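Local atomic coordinates of penicillin-binding protein 1A (PDB entry 5CXW), a protein that polymerises glycan strands and cross-links their peptides to build the mycobacterial cell wall, the transpeptidase part studied here being the target of penicillin. Residues A[114-119]-A[141-146]; A[134-139]-A[147-152]; A[304-309]-A[336-341]. All coordinates share one frame; numbering follows the deposited sequence. Where two conformers were deposited one is given.

Overall arrangement
The three contacts lie in the penicillin-sensitive transpeptidase domain. Interactions 1 and 2 share helix 143-149, capped in interaction 1 and ending in interaction 2; A146 O lies 2.9 Å from L151 N, a probable hydrogen bond, and the disulfide C138-C141 also ties them. Interaction 1 stands back from the pocket, with the C141 side chain about 13 Å from the penicillin V adduct and its centre about 24 Å from that of interaction 3. Interactions 2 (S150, N152) and 3 (Y339, G340) line the pocket, centres about 17 Å apart, nearest atoms about 5 Å. The side chains of L151 and W307 are each about 8 Å from that of S97, the acylated serine by similarity.

Interaction 1: residues A[114-119]-A[141-146]; sequences LGYQVD and CNIAEA
I143 sends its two branches to different parts of 114-119. I143 CG1 sits between the backbone N and the carbonyl carbon (chi1 63°), and it reaches L114, 3.7 Å from L114 O. The other branch, I143 CG2, contacts Y116 and V118; it meets Y116 CD2 at 4.0 Å, the two side chains crossing at a slant. V118 CG2 also packs on this methyl, but the tightness of that contact is doubtful because V118 was deposited in two conformers. Beyond I143, A144 CB rests on L114 CB at 4.2 Å.

The polar side chains Q117 and N142 lie on the same face of the strand pair, with their amide planes 72° apart. The Q117 chain is bent at chi2, and Q117 OE1 lies 3.3 Å from C141 CA, while a water accepting from N142 N also takes a weak hydrogen bond from Q117 NE2. N142 caps helix 143-149: N142 OD1 accepts from E145 N at 2.8 Å, with the donor almost in line with the C=O bond.

Backbone bonds hold these groups in register. V118 and C141 form the antiparallel hydrogen-bonded pair, with V118 N donating to C141 O at 3.0 Å, and Q117 and N142 the adjacent non-hydrogen-bonded pair. A weak bond from I143 N to Y116 O extends the pairing to the start of the helix. L104 of helix 100-109 covers L114 and I143. The result is a short two-stranded antiparallel sheet whose second strand runs directly into an asparagine N-cap and helix 143-149.

Interaction 2: residues A[134-139]-A[147-152]; sequences EGEGCG and LKMSLN. With 35P ((2R,4S)-5,5-dimethyl-2-{(1R)-2-oxo-1-[(phenoxyacetyl)amino]ethyl}-1,3-thiazolidine-4-carboxylic acid), chain C.
M149 and L151 meet E136, G137 and C138 in a surface contact made by van der Waals packing alone, which lays the loop 134-139 over the end of helix 143-149. The M149 chain, bent at chi3 (68°), puts M149 CE against both G137 O (3.6 Å) and E136 CG (3.7 Å). The side chains of E136 and M149 cross at about a right angle, and the glutamate is met through its aliphatic part as well as its carboxylate end. L151 spreads its two methyls: CD1 packs on C138 SG at 3.7 Å, while CD2 lies 4.1 Å from E136 CG. C138 CB in turn approaches M149 SD, and the disulfide from C138 to C141 pins this end of the loop.

Between M149 and L151 the helix stops in a Schellman motif, with S150 as its positive-phi residue. The turn sends S150 and N152 to the side of the pocket. S150 OG accepts from N7 of the penicillin V adduct at 3.0 Å and is also hydrogen-bonded to K100 and K291. N152 ND2 gives a weak bond to adduct O18 at 3.1 Å, and N152 OD1 is bonded to K100. S150-L151-N152 thus fits the SxN motif of penicillin-binding proteins, beside the SxxK motif that probably begins at S97, the acylated serine by similarity.

Helix 273-276 covers M149 through Y276, and S120, just after strand 117-119, bonds to C138 N and touches L151. The loop itself bridges strands 128-130 and 140-142, the second leading back into helix 143-149.

Interaction 3: residues A[304-309]-A[336-341]; sequences KDAWMV and AAIYGS. With PEG (di(hydroxyethyl)ether), chain D.
A306 CB points from its strand onto the loop 336-341 and touches it at three places: Y339 C at 3.8 Å, G340 N at 3.9 Å and the CG2 methyl of I338 at 4.0 Å. I338 CG2 stands anti to the backbone N, where it meets the alanine. The next strand residue contributes its backbone: W307 O lies 3.2 Å from G340 CA, an approach that is possible with no side chain on G340. M308 CB completes the strand's side of the contact, 4.1 Å from G340 O. No hydrogen bond joins the two segments, so the loop packs on the strand without pairing with it.

The backbone polar atoms of G340 have partners outside the two segments. G340 N is bonded to T294 OG1, which also bonds the penicillin V adduct, and G340 O to S345. Y339 and G340 themselves touch the adduct, so this contact forms part of the pocket wall.

On the strand, the CB atoms of D305 and W307 point away from the loop. D305 OD1 uses its syn lone pair to receive K304 NZ in a 2.8 Å salt bridge; K304 NZ also bonds Q94 OE1 and donates to O2 of a PEG molecule, probably from the crystallisation liquor, at 3.0 Å. D305 is further bonded to T295 and W320. The indole NE1 of W307 is bonded to Q94 O.

Strand 303-312 runs between strands 289-296 and 315-323 of the five-stranded antiparallel sheet. Helix 343-356, which follows the loop, packs against A306 and M308, while helix 211-222 covers W307.

Interaction 1: residues A[114-119]-A[141-146]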
loop_
_atom_site.group_PDB
_atom_site.type_symbol
_atom_site.label_atom_id
_atom_site.label_comp_id
_atom_site.label_asym_id
_atom_site.label_seq_id
_atom_site.Cartn_x
_atom_site.Cartn_y
_atom_site.Cartn_z
ATOM N N LEU A 114 -17.160 -6.690 -10.935
ATOM C CA LEU A 114 -16.123 -6.137 -11.843
ATOM C C LEU A 114 -16.660 -5.666 -13.170
ATOM O O LEU A 114 -16.069 -4.805 -13.789
ATOM C CB LEU A 114 -14.969 -7.117 -12.034
ATOM C CG LEU A 114 -14.152 -7.443 -10.831
ATOM C CD1 LEU A 114 -12.991 -8.330 -11.225
ATOM C CD2 LEU A 114 -13.659 -6.244 -10.034
ATOM N N GLY A 115 -17.800 -6.209 -13.601
ATOM C CA GLY A 115 -18.414 -5.831 -14.852
ATOM C C GLY A 115 -19.385 -4.662 -14.800
ATOM O O GLY A 115 -19.962 -4.312 -15.849
ATOM N N TYR A 116 -19.546 -4.035 -13.635
ATOM C CA TYR A 116 -20.405 -2.866 -13.472
ATOM C C TYR A 116 -19.874 -1.738 -14.359
ATOM O O TYR A 116 -18.721 -1.322 -14.223
ATOM C CB TYR A 116 -20.480 -2.442 -11.991
ATOM C CG TYR A 116 -21.310 -1.202 -11.798
ATOM C CD1 TYR A 116 -22.632 -1.153 -12.206
ATOM C CD2 TYR A 116 -20.746 -0.069 -11.205
ATOM C CE1 TYR A 116 -23.388 -0.001 -11.993
ATOM C CE2 TYR A 116 -21.517 1.073 -10.945
ATOM C CZ TYR A 116 -22.781 1.122 -11.386
ATOM O OH TYR A 116 -23.462 2.317 -11.137
ATOM N N GLN A 117 -20.723 -1.228 -15.252
ATOM C CA GLN A 117 -20.299 -0.204 -16.233
ATOM C C GLN A 117 -20.528 1.167 -15.660
ATOM O O GLN A 117 -21.654 1.472 -15.205
ATOM C CB GLN A 117 -21.158 -0.356 -17.480
ATOM C CG GLN A 117 -20.938 -1.636 -18.239
ATOM C CD GLN A 117 -19.666 -1.591 -19.033
ATOM O OE1 GLN A 117 -19.254 -0.532 -19.527
ATOM N NE2 GLN A 117 -18.976 -2.721 -19.109
ATOM N N VAL A 118 -19.493 2.007 -15.730
ATOM C CA VAL A 118 -19.487 3.353 -15.159
ATOM C C VAL A 118 -19.085 4.378 -16.209
ATOM O O VAL A 118 -18.212 4.104 -17.034
ATOM C CB VAL A 118 -18.480 3.459 -14.000
ATOM C CG1 VAL A 118 -18.601 4.807 -13.321
ATOM C CG2 VAL A 118 -18.724 2.355 -13.004
ATOM N N ASP A 119 -19.751 5.544 -16.217
ATOM C CA ASP A 119 -19.382 6.616 -17.128
ATOM C C ASP A 119 -18.044 7.219 -16.671
ATOM O O ASP A 119 -17.851 7.393 -15.497
ATOM C CB ASP A 119 -20.465 7.690 -17.049
ATOM C CG ASP A 119 -20.191 8.882 -17.962
ATOM O OD1 ASP A 119 -19.354 8.873 -18.825
ATOM O OD2 ASP A 119 -20.956 9.854 -17.844
ATOM N N CYS A 141 -17.101 2.208 -19.257
ATOM C CA CYS A 141 -16.359 0.903 -19.177
ATOM C C CYS A 141 -16.543 0.347 -17.790
ATOM O O CYS A 141 -16.945 1.066 -16.905
ATOM C CB CYS A 141 -14.863 1.016 -19.491
ATOM S SG CYS A 141 -13.883 2.067 -18.412
ATOM N N ASN A 142 -16.177 -0.885 -17.604
ATOM C CA ASN A 142 -16.342 -1.486 -16.307
ATOM C C ASN A 142 -15.333 -1.009 -15.271
ATOM O O ASN A 142 -14.310 -0.370 -15.579
ATOM C CB ASN A 142 -16.476 -3.009 -16.365
ATOM C CG ASN A 142 -15.183 -3.711 -16.733
ATOM O OD1 ASN A 142 -14.108 -3.434 -16.171
ATOM N ND2 ASN A 142 -15.273 -4.603 -17.722
ATOM N N ILE A 143 -15.687 -1.276 -14.026
ATOM C CA ILE A 143 -14.835 -0.822 -12.922
ATOM C C ILE A 143 -13.458 -1.524 -12.810
ATOM O O ILE A 143 -12.530 -0.961 -12.224
ATOM C CB ILE A 143 -15.586 -0.822 -11.594
ATOM C CG1 ILE A 143 -16.038 -2.200 -11.158
ATOM C CG2 ILE A 143 -16.733 0.158 -11.651
ATOM C CD1 ILE A 143 -16.708 -2.192 -9.758
ATOM N N ALA A 144 -13.296 -2.691 -13.384
ATOM C CA ALA A 144 -11.966 -3.302 -13.500
ATOM C C ALA A 144 -11.063 -2.548 -14.504
ATOM O O ALA A 144 -9.884 -2.238 -14.192
ATOM C CB ALA A 144 -12.069 -4.719 -13.893
ATOM N N GLU A 145 -11.628 -2.220 -15.660
ATOM C CA GLU A 145 -10.927 -1.438 -16.670
ATOM C C GLU A 145 -10.605 -0.048 -16.124
ATOM O O GLU A 145 -9.507 0.456 -16.321
ATOM C CB GLU A 145 -11.747 -1.394 -17.952
ATOM C CG GLU A 145 -11.172 -0.547 -19.081
ATOM C CD GLU A 145 -10.119 -1.216 -19.929
ATOM O OE1 GLU A 145 -9.603 -0.528 -20.837
ATOM O OE2 GLU A 145 -9.839 -2.407 -19.720
ATOM N N ALA A 146 -11.555 0.572 -15.408
ATOM C CA ALA A 146 -11.307 1.902 -14.844
ATOM C C ALA A 146 -10.244 1.859 -13.748
ATOM O O ALA A 146 -9.590 2.848 -13.556
ATOM C CB ALA A 146 -12.601 2.526 -14.315
HETATM O O HOH W 1 -15.737 -2.149 -20.145
#

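Interaction 2: residues A[134-139]-A[147-152]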
loop_
_atom_site.group_PDB
_atom_site.type_symbol
_atom_site.label_atom_id
_atom_site.label_comp_id
_atom_site.label_asym_id
_atom_site.label_seq_id
_atom_site.Cartn_x
_atom_site.Cartn_y
_atom_site.Cartn_z
ATOM N N GLU A 134 -4.500 13.851 -18.357
ATOM C CA GLU A 134 -4.518 14.088 -19.809
ATOM C C GLU A 134 -5.886 13.906 -20.447
ATOM O O GLU A 134 -5.959 13.509 -21.613
ATOM C CB GLU A 134 -3.461 13.212 -20.539
ATOM C CG GLU A 134 -2.024 13.597 -20.164
ATOM C CD GLU A 134 -0.975 12.488 -20.343
ATOM O OE1 GLU A 134 0.186 12.779 -20.001
ATOM O OE2 GLU A 134 -1.267 11.340 -20.803
ATOM N N GLY A 135 -6.956 14.151 -19.681
ATOM C CA GLY A 135 -8.328 13.926 -20.134
ATOM C C GLY A 135 -8.639 12.538 -20.683
ATOM O O GLY A 135 -9.587 12.371 -21.444
ATOM N N GLU A 136 -7.855 11.553 -20.295
ATOM C CA GLU A 136 -8.075 10.137 -20.636
ATOM C C GLU A 136 -9.476 9.712 -20.172
ATOM O O GLU A 136 -9.983 10.207 -19.164
ATOM C CB GLU A 136 -6.980 9.268 -19.929
ATOM C CG GLU A 136 -6.990 7.739 -20.156
ATOM C CD GLU A 136 -6.050 7.244 -21.282
ATOM O OE1 GLU A 136 -4.809 7.166 -21.066
ATOM O OE2 GLU A 136 -6.565 6.884 -22.378
ATOM N N GLY A 137 -10.131 8.851 -20.941
ATOM C CA GLY A 137 -11.355 8.209 -20.490
ATOM C C GLY A 137 -11.592 6.939 -21.265
ATOM O O GLY A 137 -10.793 6.558 -22.116
ATOM N N CYS A 138 -12.712 6.296 -21.016
ATOM C CA CYS A 138 -13.029 5.064 -21.718
ATOM C C CYS A 138 -14.436 5.133 -22.290
ATOM O O CYS A 138 -14.969 4.113 -22.685
ATOM C CB CYS A 138 -12.873 3.917 -20.741
ATOM S SG CYS A 138 -14.097 3.957 -19.405
ATOM N N GLY A 139 -15.026 6.323 -22.393
ATOM C CA GLY A 139 -16.472 6.469 -22.559
ATOM C C GLY A 139 -17.155 5.873 -21.328
ATOM O O GLY A 139 -17.033 6.443 -20.256
ATOM N N LEU A 147 -10.065 0.722 -13.080
ATOM C CA LEU A 147 -9.009 0.637 -12.068
ATOM C C LEU A 147 -7.639 0.618 -12.779
ATOM O O LEU A 147 -6.694 1.327 -12.387
ATOM C CB LEU A 147 -9.134 -0.598 -11.187
ATOM C CG LEU A 147 -8.128 -0.675 -10.023
ATOM C CD1 LEU A 147 -8.433 0.352 -8.891
ATOM C CD2 LEU A 147 -8.139 -2.078 -9.474
ATOM N N LYS A 148 -7.547 -0.232 -13.792
ATOM C CA LYS A 148 -6.290 -0.350 -14.582
ATOM C C LYS A 148 -5.921 1.013 -15.167
ATOM O O LYS A 148 -4.774 1.451 -15.072
ATOM C CB LYS A 148 -6.448 -1.432 -15.644
ATOM C CG LYS A 148 -5.221 -1.596 -16.531
ATOM C CD LYS A 148 -5.414 -2.690 -17.578
ATOM C CE LYS A 148 -6.470 -2.407 -18.615
ATOM N NZ LYS A 148 -6.754 -3.670 -19.409
ATOM N N MET A 149 -6.880 1.688 -15.798
ATOM C CA MET A 149 -6.591 2.987 -16.427
ATOM C C MET A 149 -6.499 4.122 -15.413
ATOM O O MET A 149 -6.083 5.245 -15.745
ATOM C CB MET A 149 -7.671 3.316 -17.464
ATOM C CG MET A 149 -7.626 2.400 -18.651
ATOM S SD MET A 149 -9.024 2.760 -19.771
ATOM C CE MET A 149 -8.498 4.363 -20.327
ATOM N N SER A 150 -6.890 3.812 -14.191
ATOM C CA SER A 150 -6.903 4.711 -13.046
ATOM C C SER A 150 -7.716 5.971 -13.313
ATOM O O SER A 150 -7.219 7.088 -13.267
ATOM C CB SER A 150 -5.502 5.000 -12.540
ATOM O OG SER A 150 -5.619 5.319 -11.150
ATOM N N LEU A 151 -8.975 5.724 -13.654
ATOM C CA LEU A 151 -9.861 6.838 -13.959
ATOM C C LEU A 151 -10.469 7.437 -12.706
ATOM O O LEU A 151 -11.288 6.796 -12.062
ATOM C CB LEU A 151 -10.918 6.406 -14.961
ATOM C CG LEU A 151 -10.330 5.793 -16.250
ATOM C CD1 LEU A 151 -11.497 5.308 -17.109
ATOM C CD2 LEU A 151 -9.458 6.752 -16.971
ATOM N N ASN A 152 -10.100 8.665 -12.382
ATOM C CA ASN A 152 -10.639 9.385 -11.210
ATOM C C ASN A 152 -12.155 9.549 -11.313
ATOM O O ASN A 152 -12.880 9.426 -10.316
ATOM C CB ASN A 152 -10.034 10.753 -11.078
ATOM C CG ASN A 152 -8.640 10.744 -10.540
ATOM O OD1 ASN A 152 -7.955 9.712 -10.433
ATOM N ND2 ASN A 152 -8.165 11.983 -10.203
HETATM C C24 35P C . -3.798 16.371 -11.268
HETATM C C23 35P C . -3.076 17.543 -11.478
HETATM C C22 35P C . -1.708 17.549 -11.324
HETATM C C21 35P C . -1.022 16.396 -10.972
HETATM C C20 35P C . -1.713 15.222 -10.765
HETATM C C19 35P C . -3.119 15.205 -10.926
HETATM O O1 35P C . -3.873 14.070 -10.753
HETATM C C2 35P C . -3.208 12.814 -10.659
HETATM C C3 35P C . -4.229 11.715 -10.777
HETATM O O18 35P C . -5.270 11.910 -11.388
HETATM N N4 35P C . -3.873 10.577 -10.201
HETATM C C5 35P C . -4.713 9.392 -10.275
HETATM C C6 35P C . -4.378 8.544 -9.117
HETATM O O17 35P C . -3.319 8.609 -8.459
HETATM C C8 35P C . -4.512 8.523 -11.594
HETATM N N7 35P C . -3.594 7.523 -11.130
HETATM S S11 35P C . -3.757 9.226 -12.959
HETATM C C10 35P C . -2.261 8.358 -12.909
HETATM C C12 35P C . -1.082 9.300 -13.146
HETATM C C15 35P C . -2.160 7.262 -13.937
HETATM C C9 35P C . -2.223 7.813 -11.476
HETATM C C13 35P C . -1.373 6.624 -11.154
HETATM O O14 35P C . -1.960 5.498 -11.142
HETATM O O16 35P C . -0.173 6.836 -10.876
#

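Interaction 3: residues A[304-309]-A[336-341]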
loop_
_atom_site.group_PDB
_atom_site.type_symbol
_atom_site.label_atom_id
_atom_site.label_comp_id
_atom_site.label_asym_id
_atom_site.label_seq_id
_atom_site.Cartn_x
_atom_site.Cartn_y
_atom_site.Cartn_z
ATOM N N LYS A 304 3.299 15.294 -6.493
ATOM C CA LYS A 304 3.806 15.452 -5.164
ATOM C C LYS A 304 4.290 14.164 -4.550
ATOM O O LYS A 304 5.399 14.118 -4.033
ATOM C CB LYS A 304 2.774 16.106 -4.247
ATOM C CG LYS A 304 3.287 16.344 -2.824
ATOM C CD LYS A 304 2.389 17.281 -2.031
ATOM C CE LYS A 304 1.030 16.645 -1.697
ATOM N NZ LYS A 304 1.061 15.596 -0.596
ATOM N N ASP A 305 3.480 13.123 -4.631
ATOM C CA ASP A 305 3.792 11.807 -4.087
ATOM C C ASP A 305 3.549 10.784 -5.181
ATOM O O ASP A 305 2.620 10.909 -5.979
ATOM C CB ASP A 305 2.897 11.374 -2.925
ATOM C CG ASP A 305 2.732 12.420 -1.856
ATOM O OD1 ASP A 305 1.861 13.281 -1.998
ATOM O OD2 ASP A 305 3.507 12.356 -0.856
ATOM N N ALA A 306 4.378 9.769 -5.219
ATOM C CA ALA A 306 4.275 8.726 -6.216
ATOM C C ALA A 306 4.347 7.391 -5.544
ATOM O O ALA A 306 5.210 7.177 -4.708
ATOM C CB ALA A 306 5.356 8.906 -7.243
ATOM N N TRP A 307 3.438 6.483 -5.878
ATOM C CA TRP A 307 3.309 5.214 -5.227
ATOM C C TRP A 307 3.236 4.004 -6.173
ATOM O O TRP A 307 2.608 4.078 -7.250
ATOM C CB TRP A 307 1.984 5.155 -4.464
ATOM C CG TRP A 307 1.847 6.027 -3.264
ATOM C CD1 TRP A 307 1.593 7.385 -3.239
ATOM C CD2 TRP A 307 2.005 5.607 -1.909
ATOM N NE1 TRP A 307 1.548 7.816 -1.904
ATOM C CE2 TRP A 307 1.747 6.739 -1.081
ATOM C CE3 TRP A 307 2.269 4.363 -1.298
ATOM C CZ2 TRP A 307 1.771 6.669 0.287
ATOM C CZ3 TRP A 307 2.283 4.282 0.105
ATOM C CH2 TRP A 307 2.047 5.445 0.885
ATOM N N MET A 308 3.753 2.868 -5.727
ATOM C CA MET A 308 3.407 1.584 -6.299
ATOM C C MET A 308 3.232 0.622 -5.152
ATOM O O MET A 308 4.167 0.453 -4.319
ATOM C CB MET A 308 4.478 1.055 -7.257
ATOM C CG MET A 308 4.210 -0.335 -7.850
ATOM S SD MET A 308 2.582 -0.429 -8.644
ATOM C CE MET A 308 2.979 -1.092 -10.279
ATOM N N VAL A 309 2.053 -0.015 -5.087
ATOM C CA VAL A 309 1.756 -1.028 -4.083
ATOM C C VAL A 309 1.282 -2.298 -4.757
ATOM O O VAL A 309 0.435 -2.274 -5.607
ATOM C CB VAL A 309 0.709 -0.516 -3.073
ATOM C CG1 VAL A 309 0.630 -1.449 -1.874
ATOM C CG2 VAL A 309 1.003 0.866 -2.626
ATOM N N ALA A 336 11.830 15.374 -15.611
ATOM C CA ALA A 336 10.641 14.622 -15.920
ATOM C C ALA A 336 9.772 14.417 -14.679
ATOM O O ALA A 336 10.251 14.124 -13.609
ATOM C CB ALA A 336 11.033 13.251 -16.500
ATOM N N ALA A 337 8.476 14.584 -14.841
ATOM C CA ALA A 337 7.601 14.386 -13.706
ATOM C C ALA A 337 7.749 12.916 -13.245
ATOM O O ALA A 337 7.849 11.991 -14.118
ATOM C CB ALA A 337 6.193 14.715 -14.083
ATOM N N ILE A 338 7.655 12.687 -11.945
ATOM C CA ILE A 338 7.672 11.309 -11.373
ATOM C C ILE A 338 6.258 10.885 -11.091
ATOM O O ILE A 338 5.551 11.538 -10.287
ATOM C CB ILE A 338 8.543 11.221 -10.132
ATOM C CG1 ILE A 338 10.007 11.494 -10.558
ATOM C CG2 ILE A 338 8.496 9.828 -9.501
ATOM C CD1 ILE A 338 10.998 11.569 -9.404
ATOM N N TYR A 339 5.824 9.803 -11.760
ATOM C CA TYR A 339 4.525 9.161 -11.477
ATOM C C TYR A 339 4.699 7.829 -10.789
ATOM O O TYR A 339 5.789 7.278 -10.757
ATOM C CB TYR A 339 3.831 8.885 -12.835
ATOM C CG TYR A 339 3.473 10.104 -13.649
ATOM C CD1 TYR A 339 2.283 10.738 -13.483
ATOM C CD2 TYR A 339 4.386 10.640 -14.552
ATOM C CE1 TYR A 339 1.985 11.884 -14.213
ATOM C CE2 TYR A 339 4.086 11.764 -15.283
ATOM C CZ TYR A 339 2.883 12.349 -15.100
ATOM O OH TYR A 339 2.586 13.487 -15.812
ATOM N N GLY A 340 3.627 7.254 -10.276
ATOM C CA GLY A 340 3.667 5.904 -9.674
ATOM C C GLY A 340 4.320 4.852 -10.552
ATOM O O GLY A 340 5.065 4.012 -10.063
ATOM N N SER A 341 4.080 4.961 -11.858
ATOM C CA SER A 341 4.674 4.050 -12.863
ATOM C C SER A 341 6.143 4.271 -13.154
ATOM O O SER A 341 6.719 3.501 -13.945
ATOM C CB SER A 341 3.872 4.132 -14.160
ATOM O OG SER A 341 4.000 5.462 -14.672
HETATM O O2 PEG D . -0.513 17.043 1.502
HETATM C C3 PEG D . -0.424 17.119 2.918
HETATM C C4 PEG D . -0.597 15.731 3.465
HETATM O O4 PEG D . -1.921 15.629 3.951
#